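Local coordinates for protein aminoacyl-tRNA synthetase (PDB 5F9Z) that probably attaches proline to its cognate tRNA in Cryptosporidium parvum, and is captured here with halofuginone and an ATP analogue bound, at residues A[170-175]-A[193-198]; A[61-66]-A[147-152]; A[353-356]-A[361-364]; A[294-299]-A[406-411]; A[18-21]-A[27-30]. All coordinates share one frame; numbering follows the deposited sequence.

Contact 1: residues A[170-175]-A[193-198]; sequences LWQEGH and NEYASI. With HFG (7-bromo-6-chloro-3-{3-[(2R,3S)-3-hydroxypiperidin-2-yl]-2-oxopropyl}quinazolin-4(3H)-one), chain E.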
# COMPACT_ATOMS: atom_id res chain seq x y z
N LEU A 170 -5.54 -9.02 4.58
CA LEU A 170 -6.34 -8.12 5.39
C LEU A 170 -6.63 -6.87 4.58
O LEU A 170 -5.77 -6.38 3.84
CB LEU A 170 -5.60 -7.75 6.68
CG LEU A 170 -5.16 -8.92 7.56
CD1 LEU A 170 -4.50 -8.41 8.83
CD2 LEU A 170 -6.34 -9.81 7.88
N TRP A 171 -7.85 -6.36 4.70
CA TRP A 171 -8.21 -5.18 3.94
C TRP A 171 -9.26 -4.38 4.68
O TRP A 171 -9.79 -4.78 5.72
CB TRP A 171 -8.66 -5.54 2.51
CG TRP A 171 -10.13 -5.86 2.29
CD1 TRP A 171 -11.08 -6.18 3.22
CD2 TRP A 171 -10.80 -5.88 1.02
NE1 TRP A 171 -12.30 -6.39 2.61
CE2 TRP A 171 -12.15 -6.22 1.26
CE3 TRP A 171 -10.39 -5.66 -0.30
CZ2 TRP A 171 -13.09 -6.33 0.24
CZ3 TRP A 171 -11.32 -5.77 -1.31
CH2 TRP A 171 -12.65 -6.11 -1.04
N GLN A 172 -9.56 -3.22 4.10
CA GLN A 172 -10.67 -2.37 4.51
C GLN A 172 -11.58 -2.23 3.30
O GLN A 172 -11.10 -2.02 2.19
CB GLN A 172 -10.13 -1.01 4.99
CG GLN A 172 -11.07 0.16 4.87
CD GLN A 172 -11.14 0.72 3.46
OE1 GLN A 172 -10.11 0.96 2.82
NE2 GLN A 172 -12.35 0.89 2.96
N GLU A 173 -12.89 -2.37 3.51
CA GLU A 173 -13.86 -2.15 2.45
C GLU A 173 -14.96 -1.25 2.96
O GLU A 173 -15.65 -1.59 3.93
CB GLU A 173 -14.43 -3.47 1.91
CG GLU A 173 -14.97 -4.44 2.94
CD GLU A 173 -15.69 -5.61 2.30
OE1 GLU A 173 -16.32 -5.42 1.24
OE2 GLU A 173 -15.62 -6.73 2.85
N GLY A 174 -15.11 -0.09 2.33
CA GLY A 174 -16.16 0.86 2.67
C GLY A 174 -17.25 0.82 1.61
O GLY A 174 -16.95 0.76 0.41
N HIS A 175 -18.50 0.84 2.06
CA HIS A 175 -19.65 0.81 1.17
C HIS A 175 -20.61 1.91 1.61
O HIS A 175 -21.12 1.87 2.73
CB HIS A 175 -20.34 -0.56 1.19
CG HIS A 175 -19.45 -1.68 0.75
ND1 HIS A 175 -19.49 -2.21 -0.52
CD2 HIS A 175 -18.50 -2.38 1.42
CE1 HIS A 175 -18.60 -3.18 -0.62
NE2 HIS A 175 -17.99 -3.30 0.54
N ASN A 193 -8.42 10.52 -2.40
CA ASN A 193 -7.40 11.42 -1.86
C ASN A 193 -6.85 10.90 -0.54
O ASN A 193 -5.66 11.06 -0.25
CB ASN A 193 -7.97 12.83 -1.69
CG ASN A 193 -8.24 13.51 -3.02
OD1 ASN A 193 -7.53 13.30 -4.00
ND2 ASN A 193 -9.28 14.34 -3.06
N GLU A 194 -7.70 10.27 0.28
CA GLU A 194 -7.22 9.68 1.52
C GLU A 194 -6.35 8.46 1.25
O GLU A 194 -5.35 8.24 1.95
CB GLU A 194 -8.40 9.31 2.42
CG GLU A 194 -9.30 10.47 2.81
CD GLU A 194 -8.68 11.42 3.82
OE1 GLU A 194 -7.48 11.26 4.15
OE2 GLU A 194 -9.39 12.33 4.30
N TYR A 195 -6.70 7.67 0.24
CA TYR A 195 -5.84 6.57 -0.18
C TYR A 195 -4.48 7.08 -0.64
O TYR A 195 -3.44 6.55 -0.25
CB TYR A 195 -6.51 5.76 -1.28
CG TYR A 195 -7.57 4.79 -0.80
CD1 TYR A 195 -7.53 4.29 0.50
CD2 TYR A 195 -8.59 4.37 -1.63
CE1 TYR A 195 -8.49 3.40 0.94
CE2 TYR A 195 -9.56 3.48 -1.20
CZ TYR A 195 -9.50 3.00 0.09
OH TYR A 195 -10.46 2.12 0.54
N ALA A 196 -4.48 8.12 -1.48
CA ALA A 196 -3.23 8.73 -1.90
C ALA A 196 -2.46 9.31 -0.72
O ALA A 196 -1.23 9.31 -0.71
CB ALA A 196 -3.49 9.81 -2.94
N SER A 197 -3.18 9.81 0.30
CA SER A 197 -2.51 10.33 1.49
C SER A 197 -1.87 9.20 2.29
O SER A 197 -0.78 9.37 2.84
CB SER A 197 -3.50 11.11 2.35
OG SER A 197 -2.91 11.52 3.56
N ILE A 198 -2.54 8.05 2.37
CA ILE A 198 -1.99 6.91 3.10
C ILE A 198 -0.65 6.49 2.50
O ILE A 198 0.32 6.24 3.23
CB ILE A 198 -2.99 5.74 3.12
CG1 ILE A 198 -4.17 6.06 4.05
CG2 ILE A 198 -2.31 4.45 3.55
CD1 ILE A 198 -3.78 6.21 5.50
O4' HFG E . -14.18 -6.33 -4.86
C21 HFG E . -14.30 -5.71 -5.88
C3' HFG E . -14.82 -4.26 -5.85
C2' HFG E . -14.73 -3.61 -4.47
N1' HFG E . -15.44 -4.35 -3.52
C6' HFG E . -15.01 -4.06 -2.19
C5' HFG E . -14.24 -2.74 -2.10
C4' HFG E . -13.06 -2.74 -2.91
C39 HFG E . -13.24 -3.50 -4.09
O7' HFG E . -12.50 -2.84 -5.24
C1' HFG E . -13.91 -6.40 -7.32
N3 HFG E . -13.80 -7.91 -7.16
C4 HFG E . -14.95 -8.66 -6.92
O11 HFG E . -16.05 -8.11 -6.85
C10 HFG E . -14.86 -10.01 -6.78
C5 HFG E . -16.02 -10.82 -6.54
C2 HFG E . -12.63 -8.50 -7.23
N1 HFG E . -12.50 -9.83 -7.09
C9 HFG E . -13.61 -10.59 -6.86
C8 HFG E . -13.47 -11.98 -6.72
C7 HFG E . -14.62 -12.78 -6.48
BR1 HFG E . -14.43 -14.71 -6.27
C6 HFG E . -15.89 -12.18 -6.39
CL1 HFG E . -17.32 -13.18 -6.10
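Gln172 on strand 170-175 and Tyr195 on helix 193-198 have the nearest CA atoms of the contact, yet these stand 11.2 Å apart, so the strand and helix are joined through side chains alone. The link is one hydrogen bond, donated by Tyr195 OH to Gln172 OE1 at 2.6 Å. The side chains arrive from opposite directions, and the amide oxygen meets the phenol ring at its edge, with the amide and ring planes turned 34° apart. The hydroxyl lies in the carbonyl plane on a lone pair of OE1, the C=O...donor angle being 116°. A bend at chi2 (-79°) of the glutamine brings its amide oxygen to the tyrosine hydroxyl. Its NE2 donates to Asn147 OD1, so both ends of this buried amide are engaged and its rotation is fixed.

Trp171 and Glu173 line the halofuginone pocket. Trp171 CH2 packs 3.3 Å from C6' of the halofuginone piperidine, and Glu173 CB lies over one face of the indole. His175 supports Glu173, its NE2 donating to Glu173 OE1 at 2.8 Å, while Ser124 and Gln148 bond to OE2. The carboxylate is thereby held from several directions beside the ligand, and Trp171 also touches the ATP analogue.

Strand 168-178 runs between strands 144-153 and 265-276, antiparallel to both, as in the catalytic sheet of class II synthetases. Helix 181-202 backs this sheet, and Phe66 of helix 53-71 sets its ring at a shallow angle to that of Tyr195.

Contact 2: residues A[61-66]-A[147-152]; sequences TIQSVF and NQWTSI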
# COMPACT_ATOMS: atom_id res chain seq x y z
N THR A 61 -0.92 0.55 12.03
CA THR A 61 -0.75 1.99 11.85
C THR A 61 -1.56 2.48 10.65
O THR A 61 -2.24 3.51 10.73
CB THR A 61 0.73 2.33 11.68
OG1 THR A 61 1.46 1.81 12.80
CG2 THR A 61 0.93 3.84 11.61
N ILE A 62 -1.49 1.76 9.53
CA ILE A 62 -2.32 2.09 8.38
C ILE A 62 -3.79 2.05 8.75
O ILE A 62 -4.57 2.93 8.38
CB ILE A 62 -2.01 1.13 7.21
CG1 ILE A 62 -0.59 1.37 6.67
CG2 ILE A 62 -3.04 1.29 6.10
CD1 ILE A 62 -0.17 0.38 5.60
N GLN A 63 -4.19 1.03 9.51
CA GLN A 63 -5.58 0.92 9.94
C GLN A 63 -5.97 2.06 10.87
O GLN A 63 -7.04 2.66 10.72
CB GLN A 63 -5.83 -0.43 10.61
CG GLN A 63 -7.24 -0.60 11.15
CD GLN A 63 -7.50 -2.01 11.65
OE1 GLN A 63 -6.68 -2.91 11.46
NE2 GLN A 63 -8.65 -2.20 12.29
N SER A 64 -5.10 2.39 11.83
CA SER A 64 -5.41 3.46 12.78
C SER A 64 -5.54 4.81 12.09
O SER A 64 -6.47 5.57 12.37
CB SER A 64 -4.34 3.52 13.87
OG SER A 64 -4.48 4.69 14.65
N VAL A 65 -4.62 5.12 11.17
CA VAL A 65 -4.64 6.42 10.52
C VAL A 65 -5.82 6.54 9.57
O VAL A 65 -6.51 7.56 9.54
CB VAL A 65 -3.30 6.67 9.80
CG1 VAL A 65 -3.38 7.93 8.94
CG2 VAL A 65 -2.17 6.79 10.81
N PHE A 66 -6.08 5.49 8.78
CA PHE A 66 -7.17 5.56 7.81
C PHE A 66 -8.53 5.54 8.49
O PHE A 66 -9.47 6.19 8.02
CB PHE A 66 -7.05 4.42 6.80
CG PHE A 66 -8.09 4.48 5.72
CD1 PHE A 66 -7.96 5.37 4.66
CD2 PHE A 66 -9.19 3.64 5.75
CE1 PHE A 66 -8.91 5.42 3.66
CE2 PHE A 66 -10.15 3.69 4.76
CZ PHE A 66 -10.01 4.58 3.71
N ASN A 147 -18.20 0.73 6.81
CA ASN A 147 -16.86 0.22 6.54
C ASN A 147 -16.61 -0.98 7.44
O ASN A 147 -17.15 -1.05 8.55
CB ASN A 147 -15.79 1.30 6.78
CG ASN A 147 -14.40 0.81 6.47
OD1 ASN A 147 -14.02 0.68 5.31
ND2 ASN A 147 -13.63 0.52 7.52
N GLN A 148 -15.80 -1.92 6.96
CA GLN A 148 -15.43 -3.05 7.80
C GLN A 148 -13.99 -3.46 7.52
O GLN A 148 -13.56 -3.52 6.37
CB GLN A 148 -16.38 -4.25 7.60
CG GLN A 148 -16.28 -4.97 6.26
CD GLN A 148 -17.13 -6.23 6.23
OE1 GLN A 148 -17.91 -6.49 7.15
NE2 GLN A 148 -16.98 -7.02 5.18
N TRP A 149 -13.25 -3.71 8.60
CA TRP A 149 -11.91 -4.27 8.54
C TRP A 149 -12.02 -5.77 8.74
O TRP A 149 -12.50 -6.23 9.78
CB TRP A 149 -11.01 -3.64 9.60
CG TRP A 149 -10.85 -2.16 9.46
CD1 TRP A 149 -11.68 -1.20 9.98
CD2 TRP A 149 -9.81 -1.47 8.77
NE1 TRP A 149 -11.21 0.05 9.64
CE2 TRP A 149 -10.06 -0.09 8.91
CE3 TRP A 149 -8.68 -1.88 8.06
CZ2 TRP A 149 -9.23 0.88 8.35
CZ3 TRP A 149 -7.86 -0.91 7.50
CH2 TRP A 149 -8.14 0.45 7.65
N THR A 150 -11.58 -6.54 7.75
CA THR A 150 -11.70 -7.99 7.81
C THR A 150 -10.70 -8.60 6.84
O THR A 150 -10.07 -7.91 6.03
CB THR A 150 -13.12 -8.45 7.48
OG1 THR A 150 -13.49 -7.97 6.18
N SER A 151 -10.55 -9.92 6.93
CA SER A 151 -9.73 -10.66 6.00
C SER A 151 -10.57 -11.09 4.80
O SER A 151 -11.80 -11.22 4.88
CB SER A 151 -9.11 -11.89 6.66
OG SER A 151 -10.09 -12.89 6.90
N ILE A 152 -9.89 -11.30 3.68
CA ILE A 152 -10.53 -11.74 2.44
C ILE A 152 -9.77 -12.97 1.94
O ILE A 152 -8.54 -13.02 2.01
CB ILE A 152 -10.53 -10.63 1.37
CG1 ILE A 152 -11.36 -9.44 1.85
CG2 ILE A 152 -11.06 -11.15 0.05
CD1 ILE A 152 -12.84 -9.72 1.96
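CG of Gln63 stands anti to the backbone N (chi1 177°) and the chain continues extended, which lays the whole side chain across the indole of Trp149. The tryptophan in turn places its CG beside its own backbone N and reaches from the strand to the helix. Gln63 CG sits 3.4 Å from the centroid of the six-membered ring of Trp149, only 4° off the normal, a CH-pi contact over the face. Further out the amide plane stacks within 13° of the indole, and Gln63 NE2 comes 3.6 Å from Trp149 CG. The backbone shares in the packing, for Gln63 CA approaches Trp149 CH2 to 3.5 Å. Phe66 adds an apolar contact: Trp149 CZ2 meets the edge of the phenyl ring at CD2, 3.8 Å away.

Helix 61-66 and strand 147-152 run nearly antiparallel, their axes 11.5 Å apart, and the indole bridges this distance in the class II core. Trp149 NE1 is hydrogen-bonded to Asp67 OD1, the next residue of the helix, which restrains rotation of the ring. The interface therefore rests on dispersion and CH-pi attraction from Gln63 over one indole face and on the phenyl edge of Phe66, while the polar N-H of the indole is satisfied.

Contact 3: residues A[353-356]-A[361-364]; sequences HWEV and LRFE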
# COMPACT_ATOMS: atom_id res chain seq x y z
N HIS A 353 21.50 -5.80 12.86
CA HIS A 353 20.22 -6.38 13.24
C HIS A 353 19.08 -5.37 13.10
O HIS A 353 18.04 -5.66 12.50
CB HIS A 353 20.28 -6.92 14.67
CG HIS A 353 18.98 -7.47 15.16
ND1 HIS A 353 18.55 -8.75 14.88
CD2 HIS A 353 18.00 -6.90 15.92
CE1 HIS A 353 17.37 -8.95 15.45
NE2 HIS A 353 17.02 -7.85 16.08
N TRP A 354 19.27 -4.17 13.64
CA TRP A 354 18.25 -3.14 13.55
C TRP A 354 18.28 -2.39 12.22
O TRP A 354 17.32 -1.69 11.90
CB TRP A 354 18.39 -2.16 14.71
CG TRP A 354 18.25 -2.82 16.05
CD1 TRP A 354 19.26 -3.11 16.92
CD2 TRP A 354 17.05 -3.30 16.66
NE1 TRP A 354 18.76 -3.73 18.04
CE2 TRP A 354 17.40 -3.86 17.91
CE3 TRP A 354 15.70 -3.30 16.28
CZ2 TRP A 354 16.46 -4.41 18.77
CZ3 TRP A 354 14.77 -3.85 17.14
CH2 TRP A 354 15.15 -4.40 18.37
N GLU A 355 19.35 -2.53 11.44
CA GLU A 355 19.36 -1.98 10.09
C GLU A 355 18.53 -2.84 9.14
O GLU A 355 17.84 -2.32 8.26
CB GLU A 355 20.79 -1.84 9.57
CG GLU A 355 21.50 -0.58 10.04
CD GLU A 355 22.97 -0.56 9.68
OE1 GLU A 355 23.59 0.52 9.75
OE2 GLU A 355 23.51 -1.63 9.32
N VAL A 356 18.59 -4.17 9.30
CA VAL A 356 17.76 -5.06 8.49
C VAL A 356 16.29 -4.82 8.80
O VAL A 356 15.44 -4.85 7.91
CB VAL A 356 18.17 -6.52 8.72
CG1 VAL A 356 17.19 -7.47 8.02
CG2 VAL A 356 19.58 -6.77 8.23
N LEU A 361 16.69 5.49 13.15
CA LEU A 361 17.88 6.03 13.77
C LEU A 361 18.39 5.07 14.83
O LEU A 361 17.60 4.42 15.53
CB LEU A 361 17.61 7.40 14.41
CG LEU A 361 16.91 8.47 13.56
CD1 LEU A 361 16.52 9.65 14.43
CD2 LEU A 361 17.80 8.91 12.41
N ARG A 362 19.71 4.97 14.95
CA ARG A 362 20.33 4.24 16.05
C ARG A 362 21.20 5.20 16.85
O ARG A 362 21.88 6.06 16.29
CB ARG A 362 21.16 3.05 15.55
CG ARG A 362 22.47 3.38 14.86
CD ARG A 362 23.45 2.23 15.02
NE ARG A 362 24.61 2.35 14.14
CZ ARG A 362 24.70 1.78 12.94
NH1 ARG A 362 23.69 1.06 12.47
NH2 ARG A 362 25.80 1.94 12.21
N PHE A 363 21.14 5.06 18.17
CA PHE A 363 21.94 5.88 19.08
C PHE A 363 23.06 5.02 19.64
O PHE A 363 22.80 3.99 20.29
CB PHE A 363 21.08 6.43 20.22
CG PHE A 363 20.11 7.50 19.80
CD1 PHE A 363 20.05 7.94 18.49
CD2 PHE A 363 19.26 8.09 20.73
CE1 PHE A 363 19.15 8.92 18.11
CE2 PHE A 363 18.37 9.07 20.36
CZ PHE A 363 18.31 9.49 19.04
N GLU A 364 24.30 5.42 19.38
CA GLU A 364 25.47 4.76 19.93
C GLU A 364 25.91 5.52 21.17
O GLU A 364 26.27 6.71 21.09
CB GLU A 364 26.59 4.69 18.90
CG GLU A 364 26.19 4.00 17.61
CD GLU A 364 27.28 4.01 16.56
OE1 GLU A 364 28.36 4.58 16.84
OE2 GLU A 364 27.07 3.45 15.47
O HOH W 1 26.90 0.39 10.08
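Charge carries this contact: Arg362 NH1 and Glu355 OE1 form a salt bridge of 2.8 Å between strand 361-364 and helix 353-356. Arg362 sets CG between its backbone N and carbonyl carbon and runs extended to NE, which carries the guanidinium out to Glu355. The N-H points fairly straight at the oxygen, with an angle of 156°. It does not lie in the carboxylate plane but comes from above it, 64° out, and the carboxylate and guanidinium planes are inclined by 49°. On its own strand Arg362 makes a second salt bridge, NE donating to Glu364 OE2 at 3.0 Å through the anti lone pair of that oxygen. The two acids thus use different edge positions of one guanidinium, a network that probably stabilises its positive charge and limits its rotation.

These elements belong to the anticodon-binding domain. Helix 347-356 is the connecting helix of a beta-alpha-beta crossover from strand 337-339 to the parallel strand 361-365, with strand 304-308 between them; the salt bridge ties the end of that helix to the start of the strand it leads into.

Water-mediated bonding supplements the charged pair. One water accepts from Arg362 NH2 at 2.9 Å and gives a weak bond to Glu355 OE1 at 3.3 Å.

Tyr351, a turn earlier on the helix, makes a cation-pi contact with Arg362, and the second carboxylate oxygen, Glu355 OE2, accepts from Asn12 ND2.

Contact 4: residues A[294-299]-A[406-411]; sequences VLPPKV and NRLLFK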
# COMPACT_ATOMS: atom_id res chain seq x y z
N VAL A 294 13.89 -0.33 4.83
CA VAL A 294 13.96 1.10 5.10
C VAL A 294 12.52 1.55 5.33
O VAL A 294 11.72 1.57 4.39
CB VAL A 294 14.61 1.90 3.96
CG1 VAL A 294 14.49 3.39 4.23
CG2 VAL A 294 16.07 1.50 3.80
N LEU A 295 12.20 1.88 6.57
CA LEU A 295 10.81 2.17 6.87
C LEU A 295 10.60 3.65 7.10
O LEU A 295 11.45 4.31 7.71
CB LEU A 295 10.34 1.39 8.10
CG LEU A 295 10.48 -0.13 8.00
CD1 LEU A 295 10.14 -0.79 9.33
CD2 LEU A 295 9.60 -0.67 6.89
N PRO A 296 9.50 4.22 6.61
CA PRO A 296 9.15 5.59 6.96
C PRO A 296 8.96 5.72 8.46
O PRO A 296 8.39 4.82 9.10
CB PRO A 296 7.84 5.83 6.20
CG PRO A 296 7.85 4.84 5.10
CD PRO A 296 8.55 3.63 5.65
N PRO A 297 9.43 6.82 9.06
CA PRO A 297 9.27 6.98 10.52
C PRO A 297 7.83 6.92 10.99
O PRO A 297 7.59 6.59 12.16
CB PRO A 297 9.88 8.36 10.78
CG PRO A 297 10.88 8.54 9.68
CD PRO A 297 10.28 7.86 8.48
N LYS A 298 6.85 7.22 10.13
CA LYS A 298 5.46 7.19 10.54
C LYS A 298 4.91 5.78 10.70
O LYS A 298 3.86 5.60 11.33
CB LYS A 298 4.59 7.97 9.54
CG LYS A 298 4.80 9.47 9.60
CD LYS A 298 3.76 10.19 8.76
CE LYS A 298 3.86 11.70 8.94
NZ LYS A 298 2.82 12.42 8.14
N VAL A 299 5.59 4.76 10.16
CA VAL A 299 5.14 3.38 10.27
C VAL A 299 6.20 2.46 10.84
O VAL A 299 5.92 1.28 11.07
CB VAL A 299 4.64 2.84 8.91
CG1 VAL A 299 3.45 3.63 8.42
CG2 VAL A 299 5.77 2.87 7.89
N ASN A 406 10.39 12.99 4.70
CA ASN A 406 10.38 13.78 3.47
C ASN A 406 11.40 13.27 2.47
O ASN A 406 11.15 13.27 1.26
CB ASN A 406 10.63 15.26 3.81
CG ASN A 406 10.84 16.11 2.57
OD1 ASN A 406 9.88 16.50 1.91
ND2 ASN A 406 12.09 16.40 2.25
N ARG A 407 12.57 12.83 2.96
CA ARG A 407 13.61 12.36 2.05
C ARG A 407 13.21 11.07 1.34
O ARG A 407 13.50 10.90 0.15
CB ARG A 407 14.92 12.15 2.83
CG ARG A 407 16.06 11.59 2.00
CD ARG A 407 17.36 11.52 2.79
NE ARG A 407 17.23 10.72 4.00
CZ ARG A 407 17.13 11.22 5.22
NH1 ARG A 407 17.14 12.53 5.41
NH2 ARG A 407 17.03 10.40 6.27
N LEU A 408 12.53 10.17 2.05
CA LEU A 408 12.07 8.93 1.42
C LEU A 408 11.06 9.22 0.31
O LEU A 408 11.15 8.67 -0.79
CB LEU A 408 11.46 8.00 2.46
CG LEU A 408 12.40 7.31 3.45
CD1 LEU A 408 11.62 6.31 4.29
CD2 LEU A 408 13.54 6.63 2.72
N LEU A 409 10.09 10.09 0.59
CA LEU A 409 9.08 10.41 -0.41
C LEU A 409 9.68 11.15 -1.60
O LEU A 409 9.32 10.89 -2.75
CB LEU A 409 7.95 11.22 0.21
CG LEU A 409 6.83 11.65 -0.73
CD1 LEU A 409 6.20 10.45 -1.41
CD2 LEU A 409 5.78 12.46 0.01
N PHE A 410 10.61 12.07 -1.33
CA PHE A 410 11.22 12.84 -2.41
C PHE A 410 12.08 11.96 -3.31
O PHE A 410 12.00 12.06 -4.54
CB PHE A 410 12.06 13.99 -1.84
CG PHE A 410 12.57 14.94 -2.87
CD1 PHE A 410 13.81 14.74 -3.47
CD2 PHE A 410 11.82 16.05 -3.25
CE1 PHE A 410 14.28 15.62 -4.43
CE2 PHE A 410 12.29 16.93 -4.21
CZ PHE A 410 13.52 16.71 -4.80
N LYS A 411 12.90 11.08 -2.72
CA LYS A 411 13.74 10.20 -3.53
C LYS A 411 12.90 9.17 -4.27
O LYS A 411 13.20 8.83 -5.42
CB LYS A 411 14.78 9.52 -2.65
CG LYS A 411 15.85 10.46 -2.11
CD LYS A 411 16.88 9.70 -1.28
CE LYS A 411 17.56 8.62 -2.12
NZ LYS A 411 18.54 7.84 -1.31
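Leu408 presents both of its methyl groups to Val294 and Pro296, and this one side chain makes nearly the whole of the contact between loop 294-299 and helix 406-411. On the tight side Leu408 CD2 meets Val294 CG1 at 3.7 Å. That valine methyl stands anti to its backbone N (chi1 173°), which turns it toward the helix. The other branch of the leucine lies against the loop backbone: Leu408 CD1 is 3.7 Å from Pro296 CA and 4.0 Å from Leu295 O. The proline ring itself is touched more lightly, its CG lying 4.1 Å from Leu408 CD1, and the two side chains cross at about a right angle. Pro296 and Leu408 are also where the backbones come nearest, with their CA atoms 7.1 Å apart. The side-chain contacts are apolar and buried.

Past Pro296 the loop leaves 406-411 but stays against an earlier turn of helix 393-417, where Pro297 packs on Leu401 and Phe404. Val299 N returns to Pro296 O at 3.0 Å, closing a type I beta turn that carries Lys298 out to solvent. Asn406 and Phe410 are likewise exposed on the helix, and Leu408 is the residue of 406-411 that faces the loop.

The loop connects helix 278-287 of the catalytic core to strand 304-308 of the anticodon-binding region. His287, at the end of helix 278-287, packs on both Val294 and Leu408. Leu295 turns its CB away from 406-411 and packs on Met283 and on Trp54 and Ile58 of helix 53-71, so the loop is sandwiched between these helices.

Contact 5: residues A[18-21]-A[27-30]; sequences ITAD and ADWY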
# COMPACT_ATOMS: atom_id res chain seq x y z
N ILE A 18 21.47 -8.91 4.08
CA ILE A 18 20.82 -9.24 2.82
C ILE A 18 21.90 -9.54 1.79
O ILE A 18 22.75 -8.69 1.50
CB ILE A 18 19.90 -8.10 2.34
CG1 ILE A 18 18.92 -7.72 3.45
CG2 ILE A 18 19.14 -8.52 1.09
CD1 ILE A 18 18.08 -8.87 3.96
N THR A 19 21.88 -10.76 1.25
CA THR A 19 22.90 -11.20 0.31
C THR A 19 22.49 -11.00 -1.14
O THR A 19 23.36 -10.88 -2.01
CB THR A 19 23.22 -12.68 0.54
OG1 THR A 19 22.05 -13.47 0.26
CG2 THR A 19 23.65 -12.92 1.98
N ALA A 20 21.19 -10.96 -1.43
CA ALA A 20 20.70 -10.80 -2.79
C ALA A 20 20.60 -9.32 -3.14
O ALA A 20 20.10 -8.51 -2.35
CB ALA A 20 19.34 -11.47 -2.96
N ASP A 21 21.07 -8.99 -4.34
CA ASP A 21 21.04 -7.62 -4.82
C ASP A 21 19.62 -7.23 -5.22
O ASP A 21 18.91 -8.00 -5.87
CB ASP A 21 22.00 -7.48 -6.00
CG ASP A 21 22.10 -6.08 -6.52
OD1 ASP A 21 21.34 -5.74 -7.45
OD2 ASP A 21 22.95 -5.31 -6.00
N ALA A 27 13.58 -10.78 -6.65
CA ALA A 27 12.73 -11.74 -5.95
C ALA A 27 13.43 -12.29 -4.71
O ALA A 27 12.82 -12.39 -3.64
CB ALA A 27 12.33 -12.87 -6.89
N ASP A 28 14.70 -12.66 -4.84
CA ASP A 28 15.45 -13.15 -3.69
C ASP A 28 15.70 -12.03 -2.68
O ASP A 28 15.69 -12.27 -1.47
CB ASP A 28 16.76 -13.78 -4.14
CG ASP A 28 17.50 -14.48 -3.02
OD1 ASP A 28 16.85 -14.85 -2.02
OD2 ASP A 28 18.73 -14.66 -3.13
N TRP A 29 15.92 -10.81 -3.16
CA TRP A 29 16.08 -9.68 -2.25
C TRP A 29 14.81 -9.44 -1.44
O TRP A 29 14.87 -9.22 -0.22
CB TRP A 29 16.45 -8.42 -3.04
CG TRP A 29 16.44 -7.17 -2.20
CD1 TRP A 29 17.49 -6.63 -1.51
CD2 TRP A 29 15.33 -6.29 -1.97
NE1 TRP A 29 17.10 -5.48 -0.87
CE2 TRP A 29 15.78 -5.25 -1.14
CE3 TRP A 29 13.99 -6.28 -2.40
CZ2 TRP A 29 14.94 -4.22 -0.71
CZ3 TRP A 29 13.17 -5.26 -1.97
CH2 TRP A 29 13.64 -4.24 -1.14
N TYR A 30 13.65 -9.49 -2.09
CA TYR A 30 12.39 -9.24 -1.40
C TYR A 30 12.13 -10.31 -0.34
O TYR A 30 11.66 -10.00 0.76
CB TYR A 30 11.24 -9.18 -2.41
CG TYR A 30 9.91 -8.80 -1.82
CD1 TYR A 30 9.74 -7.57 -1.18
CD2 TYR A 30 8.81 -9.64 -1.93
CE1 TYR A 30 8.52 -7.21 -0.65
CE2 TYR A 30 7.58 -9.28 -1.40
CZ TYR A 30 7.44 -8.07 -0.76
OH TYR A 30 6.22 -7.71 -0.23
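Ile18, Ala20 and Trp29 form the heart of this contact, in which the loop before helix 26-36 folds back on the first turns of that helix, with Asp21 near the helix start. The backbones come very close here, with Ala20 CA and Trp29 CA only 4.8 Å apart, a spacing suited to the small methyl of alanine.

In the first shell, the five-membered ring of the indole is met from two directions. Ala20 O lies near the ring plane at its edge, 3.3 Å from Trp29 CD1, while Ile18 CG2 approaches the same carbon obliquely at 3.6 Å. Trp29 CG is anti to the backbone N (chi1 172°), which turns the CD1 edge of the indole to Ala20 O and Ile18 CG2 while the six-membered ring leads away. Ala20 CB points into the helix, where it packs 3.3 Å from Asp28 OD2 and 4.2 Å from Trp29 CB. Asp21 O completes the set at 3.8 Å from Trp29 CB. All of these are packing contacts; the Asp28 carboxylate and Trp29 NE1 find their hydrogen bonds elsewhere.

A second shell positions these groups. Asp28 OD1 accepts from Gln32 NE2, and Gln32 OE1 in turn receives Thr19 N, stitching loop to helix one turn further along. Asp21 OD1 accepts from Thr24 N; a weak second bond from Ile23 N is the one an Asx turn would have, consistent with a role in the bend before the helix.

Farther out, two consecutive residues grip the loop and helix: Trp29 NE1 donates to Asp289 O, and Asn290 ND2 is hydrogen-bonded to Asp21 OD2.

Contacts 1 and 2 form a continuous unit, their centres 8 Å apart on neighbouring strands 144-153 and 168-178. Gln148 NE2 and Glu173 OE2, 2.7 Å apart, connect contact 2 to the wall of the halofuginone pocket; the Phe66 side chain lies about 10 Å from the bound halofuginone. Contact 4 touches this unit through Thr61 CG2 and Lys298 O at 3.4 Å, on the path from the catalytic core to the anticodon-binding domain. Contact 3 lies within that domain, its centre about 31 Å from that of contact 1, and falls in the sequence between the two segments of contact 4. Contact 5 comes within about 4 Å of contact 3 at the nearest atoms, without touching it.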